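Local coordinates for D-3-phosphoglycerate dehydrogenase-related protein (Vibrio cholerae, PDB 4S1V), which catalyses phosphoglycerate oxidation-reduction as a Rossmann-fold D-2-hydroxyacid dehydrogenase family enzyme, probably interconverting D-3-phosphoglycerate and 3-phosphohydroxypyruvate with NAD, at the interface of chains A and B. Numbering follows the deposited sequence. Chains: chain A/B, D-3-phosphoglycerate dehydrogenase-related protein.

Contact 1: the interface of chains A and B. Residues chain A 11, 113, 286-287, 289, 292; chain B 121, 124, 134.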
loop_
_atom_site.group_PDB
_atom_site.type_symbol
_atom_site.label_atom_id
_atom_site.label_comp_id
_atom_site.label_asym_id
_atom_site.label_seq_id
_atom_site.Cartn_x
_atom_site.Cartn_y
_atom_site.Cartn_z
ATOM N N GLN A 11 -0.331 1.267 -13.253
ATOM C CA GLN A 11 -0.044 0.181 -12.327
ATOM C C GLN A 11 1.329 -0.449 -12.572
ATOM O O GLN A 11 1.730 -1.354 -11.848
ATOM C CB GLN A 11 -1.155 -0.869 -12.421
ATOM C CG GLN A 11 -1.568 -1.500 -11.103
ATOM C CD GLN A 11 -2.724 -2.480 -11.271
ATOM O OE1 GLN A 11 -3.665 -2.234 -12.038
ATOM N NE2 GLN A 11 -2.656 -3.599 -10.560
ATOM N N LEU A 113 -19.319 -4.764 -10.259
ATOM C CA LEU A 113 -19.678 -3.562 -9.518
ATOM C C LEU A 113 -21.113 -3.661 -9.017
ATOM O O LEU A 113 -21.411 -3.276 -7.884
ATOM C CB LEU A 113 -19.513 -2.304 -10.380
ATOM C CG LEU A 113 -18.143 -1.942 -10.950
ATOM C CD1 LEU A 113 -18.179 -0.495 -11.418
ATOM C CD2 LEU A 113 -17.043 -2.141 -9.919
ATOM N N ALA A 286 -14.872 2.743 -8.608
ATOM C CA ALA A 286 -13.785 1.918 -9.132
ATOM C C ALA A 286 -12.921 2.747 -10.090
ATOM O O ALA A 286 -13.442 3.628 -10.764
ATOM C CB ALA A 286 -14.339 0.683 -9.829
ATOM N N PRO A 287 -11.593 2.479 -10.134
ATOM C CA PRO A 287 -10.643 3.318 -10.884
ATOM C C PRO A 287 -10.529 2.982 -12.375
ATOM O O PRO A 287 -9.469 2.528 -12.844
ATOM C CB PRO A 287 -9.312 3.072 -10.161
ATOM C CG PRO A 287 -9.444 1.704 -9.584
ATOM C CD PRO A 287 -10.900 1.486 -9.287
ATOM N N LEU A 289 -11.717 0.538 -14.245
ATOM C CA LEU A 289 -11.196 -0.838 -14.334
ATOM C C LEU A 289 -11.836 -1.771 -15.347
ATOM O O LEU A 289 -11.568 -2.975 -15.328
ATOM C CB LEU A 289 -11.503 -1.605 -13.051
ATOM C CG LEU A 289 -10.681 -1.249 -11.821
ATOM C CD1 LEU A 289 -11.149 -2.109 -10.655
ATOM C CD2 LEU A 289 -9.193 -1.448 -12.088
ATOM N N VAL A 292 -9.182 -2.934 -17.852
ATOM C CA VAL A 292 -7.930 -3.196 -17.138
ATOM C C VAL A 292 -7.935 -4.613 -16.571
ATOM O O VAL A 292 -8.403 -4.844 -15.457
ATOM C CB VAL A 292 -7.697 -2.167 -16.008
ATOM C CG1 VAL A 292 -6.382 -2.440 -15.270
ATOM C CG2 VAL A 292 -7.711 -0.763 -16.574
ATOM N N LEU B 121 -11.234 -6.312 -6.716
ATOM C CA LEU B 121 -12.101 -5.148 -6.580
ATOM C C LEU B 121 -11.957 -4.396 -5.247
ATOM O O LEU B 121 -11.760 -3.181 -5.265
ATOM C CB LEU B 121 -13.564 -5.525 -6.862
ATOM C CG LEU B 121 -14.550 -4.384 -7.094
ATOM C CD1 LEU B 121 -13.994 -3.382 -8.094
ATOM C CD2 LEU B 121 -15.894 -4.935 -7.554
ATOM N N TYR B 124 -8.554 -2.452 -5.151
ATOM C CA TYR B 124 -8.572 -1.290 -6.028
ATOM C C TYR B 124 -9.387 -0.132 -5.420
ATOM O O TYR B 124 -8.948 1.012 -5.451
ATOM C CB TYR B 124 -9.116 -1.669 -7.405
ATOM C CG TYR B 124 -8.122 -2.232 -8.416
ATOM C CD1 TYR B 124 -7.102 -1.440 -8.946
ATOM C CD2 TYR B 124 -8.263 -3.527 -8.906
ATOM C CE1 TYR B 124 -6.230 -1.937 -9.903
ATOM C CE2 TYR B 124 -7.396 -4.036 -9.864
ATOM C CZ TYR B 124 -6.381 -3.235 -10.359
ATOM O OH TYR B 124 -5.527 -3.734 -11.311
ATOM N N GLN B 134 -5.827 3.389 -9.517
ATOM C CA GLN B 134 -5.648 2.122 -10.199
ATOM C C GLN B 134 -4.494 1.335 -9.600
ATOM O O GLN B 134 -3.645 0.823 -10.320
ATOM C CB GLN B 134 -5.448 2.360 -11.702
ATOM C CG GLN B 134 -5.929 1.234 -12.588
ATOM C CD GLN B 134 -5.940 1.629 -14.050
ATOM O OE1 GLN B 134 -5.011 1.308 -14.779
ATOM N NE2 GLN B 134 -6.988 2.343 -14.479
HETATM O O HOH W 1 -7.015 -5.286 -13.064
#
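B:Tyr124, from helix 121-129, is pushed into a groove of chain A between A:Pro287, A:Leu289 and A:Gln11, and its side chain can be traced atom by atom. Its CB meets the A:Leu289 methyl CD1 at 3.9 Å and, a little farther off, CG of A:Pro287. The ring carbons CG and CD2 run along the same leucine methyl, while CD1 faces the proline CG at 4.0 Å. The second methyl, A:Leu289 CD2, sits over the ring centre, 3.6 Å from the centroid, a CH-pi contact over the ring face. At the rim the A:Gln11 amide stands almost upright to the ring (85° between planes), with OE1 in the ring plane at its edge. The phenol OH donates to A:Gln11 OE1 at 2.5 Å; A:Gln11 NE2 donates a weak, bent hydrogen bond to the same B:Tyr124 OH. Water 1, 2.8 Å from the B:Tyr124 OH, adds a bridge from the hydroxyl to the backbone O of A:Val292.

On the flanks, B:Leu121 CD1 packs against A:Leu113 CD2, extending the apolar strip. The extended chain of B:Gln134 (chi2 170°) carries its amide against the methyl CG2 of A:Val292, which approaches from the opposite direction. Close to the amide plane, B:Gln134 NE2 donates to A:Pro287 O at 3.0 Å, with an angle of 161° at the hydrogen.

Contact 2: the interface of chains A and B. Residues chain A 104, 108, 295; chain B 119, 144-146.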
loop_
_atom_site.group_PDB
_atom_site.type_symbol
_atom_site.label_atom_id
_atom_site.label_comp_id
_atom_site.label_asym_id
_atom_site.label_seq_id
_atom_site.Cartn_x
_atom_site.Cartn_y
_atom_site.Cartn_z
ATOM N N VAL A 104 -15.617 -8.096 -23.474
ATOM C CA VAL A 104 -15.683 -9.140 -22.448
ATOM C C VAL A 104 -15.348 -8.584 -21.065
ATOM O O VAL A 104 -16.172 -8.657 -20.151
ATOM C CB VAL A 104 -14.783 -10.361 -22.770
ATOM C CG1 VAL A 104 -14.811 -11.366 -21.626
ATOM C CG2 VAL A 104 -15.220 -11.042 -24.065
ATOM N N GLU A 108 -17.884 -7.878 -17.723
ATOM C CA GLU A 108 -17.661 -8.621 -16.496
ATOM C C GLU A 108 -17.436 -7.663 -15.340
ATOM O O GLU A 108 -17.970 -7.868 -14.252
ATOM C CB GLU A 108 -16.486 -9.590 -16.635
ATOM C CG GLU A 108 -16.839 -10.819 -17.462
ATOM C CD GLU A 108 -15.859 -11.970 -17.306
ATOM O OE1 GLU A 108 -15.020 -11.946 -16.380
ATOM O OE2 GLU A 108 -15.946 -12.919 -18.121
ATOM N N ASN A 295 -6.264 -10.697 -19.654
ATOM C CA ASN A 295 -6.543 -11.095 -21.032
ATOM C C ASN A 295 -6.730 -9.912 -21.957
ATOM O O ASN A 295 -6.261 -9.932 -23.096
ATOM C CB ASN A 295 -7.771 -12.000 -21.113
ATOM C CG ASN A 295 -7.506 -13.379 -20.569
ATOM O OD1 ASN A 295 -6.384 -13.702 -20.170
ATOM N ND2 ASN A 295 -8.538 -14.210 -20.553
ATOM N N ARG B 119 -11.036 -9.833 -9.984
ATOM C CA ARG B 119 -10.697 -8.465 -10.409
ATOM C C ARG B 119 -10.049 -7.605 -9.319
ATOM O O ARG B 119 -9.823 -6.405 -9.532
ATOM C CB ARG B 119 -11.928 -7.746 -10.985
ATOM C CG ARG B 119 -12.547 -8.402 -12.223
ATOM C CD ARG B 119 -11.579 -8.475 -13.405
ATOM N NE ARG B 119 -11.386 -7.184 -14.081
ATOM C CZ ARG B 119 -12.064 -6.787 -15.165
ATOM N NH1 ARG B 119 -13.007 -7.551 -15.700
ATOM N NH2 ARG B 119 -11.803 -5.613 -15.718
ATOM N N THR B 144 -10.130 -12.222 -16.190
ATOM C CA THR B 144 -11.495 -12.480 -16.612
ATOM C C THR B 144 -11.871 -13.941 -16.376
ATOM O O THR B 144 -11.003 -14.805 -16.235
ATOM C CB THR B 144 -11.701 -12.106 -18.091
ATOM O OG1 THR B 144 -13.071 -12.301 -18.439
ATOM C CG2 THR B 144 -10.835 -12.957 -18.997
ATOM N N LEU B 145 -13.167 -14.216 -16.331
ATOM C CA LEU B 145 -13.623 -15.577 -16.117
ATOM C C LEU B 145 -13.852 -16.281 -17.448
ATOM O O LEU B 145 -13.734 -17.509 -17.548
ATOM C CB LEU B 145 -14.894 -15.585 -15.276
ATOM C CG LEU B 145 -14.838 -14.991 -13.864
ATOM C CD1 LEU B 145 -16.250 -14.952 -13.305
ATOM C CD2 LEU B 145 -13.918 -15.760 -12.929
ATOM N N SER B 146 -14.166 -15.485 -18.468
ATOM C CA SER B 146 -14.465 -15.988 -19.806
ATOM C C SER B 146 -13.426 -16.991 -20.293
ATOM O O SER B 146 -12.237 -16.676 -20.371
ATOM C CB SER B 146 -14.561 -14.816 -20.784
ATOM O OG SER B 146 -15.261 -15.184 -21.948
#
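The carboxylate of A:Glu108 is received by three consecutive residues of chain B, B:Thr144 to B:Ser146. A nearly straight bond comes from the backbone: B:Leu145 N donates to A:Glu108 OE1 at 2.9 Å, 170° at the hydrogen, and meets the syn lone pair of that oxygen. The neighbouring amide, B:Ser146 N, reaches the other oxygen, A:Glu108 OE2, at 3.1 Å in a bent, weak bond. The hydroxyl OG1 of B:Thr144 straddles the group, 2.9 Å from A:Glu108 OE1 and 3.0 Å from OE2; having one proton, it can serve one oxygen at a time, and its bond to OE1 is weak. Both carboxylate oxygens are thus gripped, restricting rotation of the group.

Outward from this shell, B:Thr144 has OG1 opposite its backbone N (chi1 -177°), which turns the hydroxyl towards the glutamate and its CG2 methyl towards the A:Asn295 amide, whose CG lies 3.7 Å away. A weak bond of 3.4 Å from B:Ser146 N to B:Thr144 OG1 ties the loop together. A:Glu108 itself reaches across as an extended chain from helix 104-118. One turn earlier, A:Val104 packs CG1 on B:Ser146 CB at 3.6 Å beside the carboxylate, from the same helix face as A:Glu108. B:Arg119 stands farther back; its opposite charge could favour the carboxylate form of A:Glu108 electrostatically, although no salt bridge forms, since B:Arg119 NH1 is 4.9 Å from A:Glu108 OE1.

Contact 3: the interface of chains A and B. Residues chain A 133-134; chain B 10, 265, 268, 270, 287-288.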
loop_
_atom_site.group_PDB
_atom_site.type_symbol
_atom_site.label_atom_id
_atom_site.label_comp_id
_atom_site.label_asym_id
_atom_site.label_seq_id
_atom_site.Cartn_x
_atom_site.Cartn_y
_atom_site.Cartn_z
ATOM N N TRP A 133 -17.542 -7.842 12.926
ATOM C CA TRP A 133 -18.129 -8.942 12.169
ATOM C C TRP A 133 -19.467 -8.577 11.614
ATOM O O TRP A 133 -20.374 -8.186 12.353
ATOM C CB TRP A 133 -18.241 -10.175 13.048
ATOM C CG TRP A 133 -18.858 -11.384 12.377
ATOM C CD1 TRP A 133 -20.156 -11.863 12.527
ATOM C CD2 TRP A 133 -18.215 -12.318 11.440
ATOM N NE1 TRP A 133 -20.351 -12.991 11.774
ATOM C CE2 TRP A 133 -19.233 -13.317 11.096
ATOM C CE3 TRP A 133 -16.947 -12.429 10.881
ATOM C CZ2 TRP A 133 -18.969 -14.366 10.226
ATOM C CZ3 TRP A 133 -16.694 -13.488 9.997
ATOM C CH2 TRP A 133 -17.678 -14.441 9.691
ATOM N N GLN A 134 -19.582 -8.672 10.290
ATOM C CA GLN A 134 -20.847 -8.480 9.586
ATOM C C GLN A 134 -21.470 -7.110 9.863
ATOM O O GLN A 134 -22.676 -6.999 10.088
ATOM C CB GLN A 134 -21.820 -9.605 9.943
ATOM C CG GLN A 134 -22.819 -9.943 8.854
ATOM C CD GLN A 134 -23.640 -11.164 9.209
ATOM O OE1 GLN A 134 -24.787 -11.046 9.633
ATOM N NE2 GLN A 134 -23.051 -12.349 9.050
ATOM N N TYR B 10 -26.702 -9.453 14.278
ATOM C CA TYR B 10 -25.604 -8.498 14.427
ATOM C C TYR B 10 -25.925 -7.089 13.962
ATOM O O TYR B 10 -25.524 -6.119 14.601
ATOM C CB TYR B 10 -24.321 -8.989 13.750
ATOM C CG TYR B 10 -23.988 -10.419 14.076
ATOM C CD1 TYR B 10 -23.811 -10.833 15.395
ATOM C CD2 TYR B 10 -23.857 -11.360 13.065
ATOM C CE1 TYR B 10 -23.515 -12.154 15.695
ATOM C CE2 TYR B 10 -23.565 -12.677 13.350
ATOM C CZ TYR B 10 -23.394 -13.074 14.663
ATOM O OH TYR B 10 -23.097 -14.383 14.940
ATOM N N TYR B 265 -15.558 -19.828 7.984
ATOM C CA TYR B 265 -14.343 -19.950 8.814
ATOM C C TYR B 265 -14.536 -21.034 9.860
ATOM O O TYR B 265 -15.676 -21.434 10.135
ATOM C CB TYR B 265 -13.991 -18.598 9.473
ATOM C CG TYR B 265 -14.021 -17.464 8.473
ATOM C CD1 TYR B 265 -15.216 -16.805 8.174
ATOM C CD2 TYR B 265 -12.869 -17.086 7.785
ATOM C CE1 TYR B 265 -15.259 -15.801 7.223
ATOM C CE2 TYR B 265 -12.899 -16.074 6.845
ATOM C CZ TYR B 265 -14.098 -15.441 6.563
ATOM O OH TYR B 265 -14.127 -14.427 5.635
ATOM N N GLU B 268 -16.621 -18.680 13.863
ATOM C CA GLU B 268 -17.312 -17.455 13.475
ATOM C C GLU B 268 -17.986 -16.831 14.697
ATOM O O GLU B 268 -18.573 -17.547 15.496
ATOM C CB GLU B 268 -18.309 -17.731 12.346
ATOM C CG GLU B 268 -17.622 -18.139 11.048
ATOM C CD GLU B 268 -18.573 -18.629 9.966
ATOM O OE1 GLU B 268 -19.808 -18.425 10.068
ATOM O OE2 GLU B 268 -18.069 -19.224 8.990
ATOM N N ALA B 270 -15.151 -14.491 12.752
ATOM C CA ALA B 270 -13.706 -14.555 12.562
ATOM C C ALA B 270 -13.127 -13.150 12.661
ATOM O O ALA B 270 -13.576 -12.239 11.962
ATOM C CB ALA B 270 -13.363 -15.200 11.227
ATOM N N PRO B 287 -17.701 -11.773 5.567
ATOM C CA PRO B 287 -18.188 -12.242 6.869
ATOM C C PRO B 287 -19.477 -13.076 6.797
ATOM O O PRO B 287 -20.521 -12.657 7.312
ATOM C CB PRO B 287 -18.431 -10.937 7.633
ATOM C CG PRO B 287 -18.819 -9.965 6.567
ATOM C CD PRO B 287 -18.048 -10.356 5.332
ATOM N N HIS B 288 -19.381 -14.252 6.175
ATOM C CA HIS B 288 -20.505 -15.188 6.027
ATOM C C HIS B 288 -21.763 -14.534 5.527
ATOM O O HIS B 288 -22.836 -14.678 6.116
ATOM C CB HIS B 288 -20.757 -15.970 7.315
ATOM C CG HIS B 288 -21.417 -17.319 7.081
ATOM N ND1 HIS B 288 -21.239 -18.364 7.904
ATOM C CD2 HIS B 288 -22.267 -17.760 6.062
ATOM C CE1 HIS B 288 -21.940 -19.424 7.446
ATOM N NE2 HIS B 288 -22.560 -19.053 6.312
HETATM O O HOH W 2 -23.800 -15.068 8.628
#
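The indole of A:Trp133 is enclosed by several segments of chain B. On one face lies CB of B:Pro287, 3.8 Å from the centroid of the six-membered ring and offset towards the rim. The opposite face is met by the backbone N of B:Ala270, 3.3 Å from A:Trp133 CZ3; CG of B:Glu268 lies beyond the CH2 rim on that side. At the pyrrole edge the B:Tyr10 ring stands nearly perpendicular (83° between planes), its CE2 3.6 Å from A:Trp133 CD1. At the far edge B:Tyr265 CE1 touches A:Trp133 CH2 at 3.7 Å, and CB of B:His288 borders CZ2. A:Trp133 CG is opposite the backbone N (chi1 179°), directing the indole away from its own chain into this slot.

A:Gln134 follows alongside, its amide turned steeply to the B:Tyr10 ring and its CD in plane at the ring edge. A:Gln134 NE2 donates to B:Pro287 O at 3.1 Å (159° at the hydrogen), nearly in line with the C=O, and meets water 2 at 2.9 Å, which passes on to B:His288 O. B:His288 ND1 donates to B:Glu268 OE1 at 2.6 Å, in the imidazole plane, while B:Tyr265 N holds OE2 at 2.8 Å. This is the histidine-glutamate pair of the family's active site, with the histidine as general acid-base. The partner's tryptophan packs next to this pair and so may help shape the active site, possibly coupling dimer formation to catalysis.

The C-alpha centres of contacts 1 and 2 are about 13 Å apart; contact 3 lies about 26 Å from contact 1 and 29 Å from contact 2. Helix 104-118 of chain A serves contacts 1 and 2, its first turns in the latter and A:Leu113 in the former. Contacts 1 and 3 share Pro287 and Gln134 with the chains exchanged, as expected from the two-fold symmetry, so each subunit both inserts and receives the same segment. Because His288 follows Pro287, the pairing reaches both active sites. The two-fold interface and family precedent suggest a dimer; the deposited assembly holds four copies, and the structure alone does not show the solution oligomer.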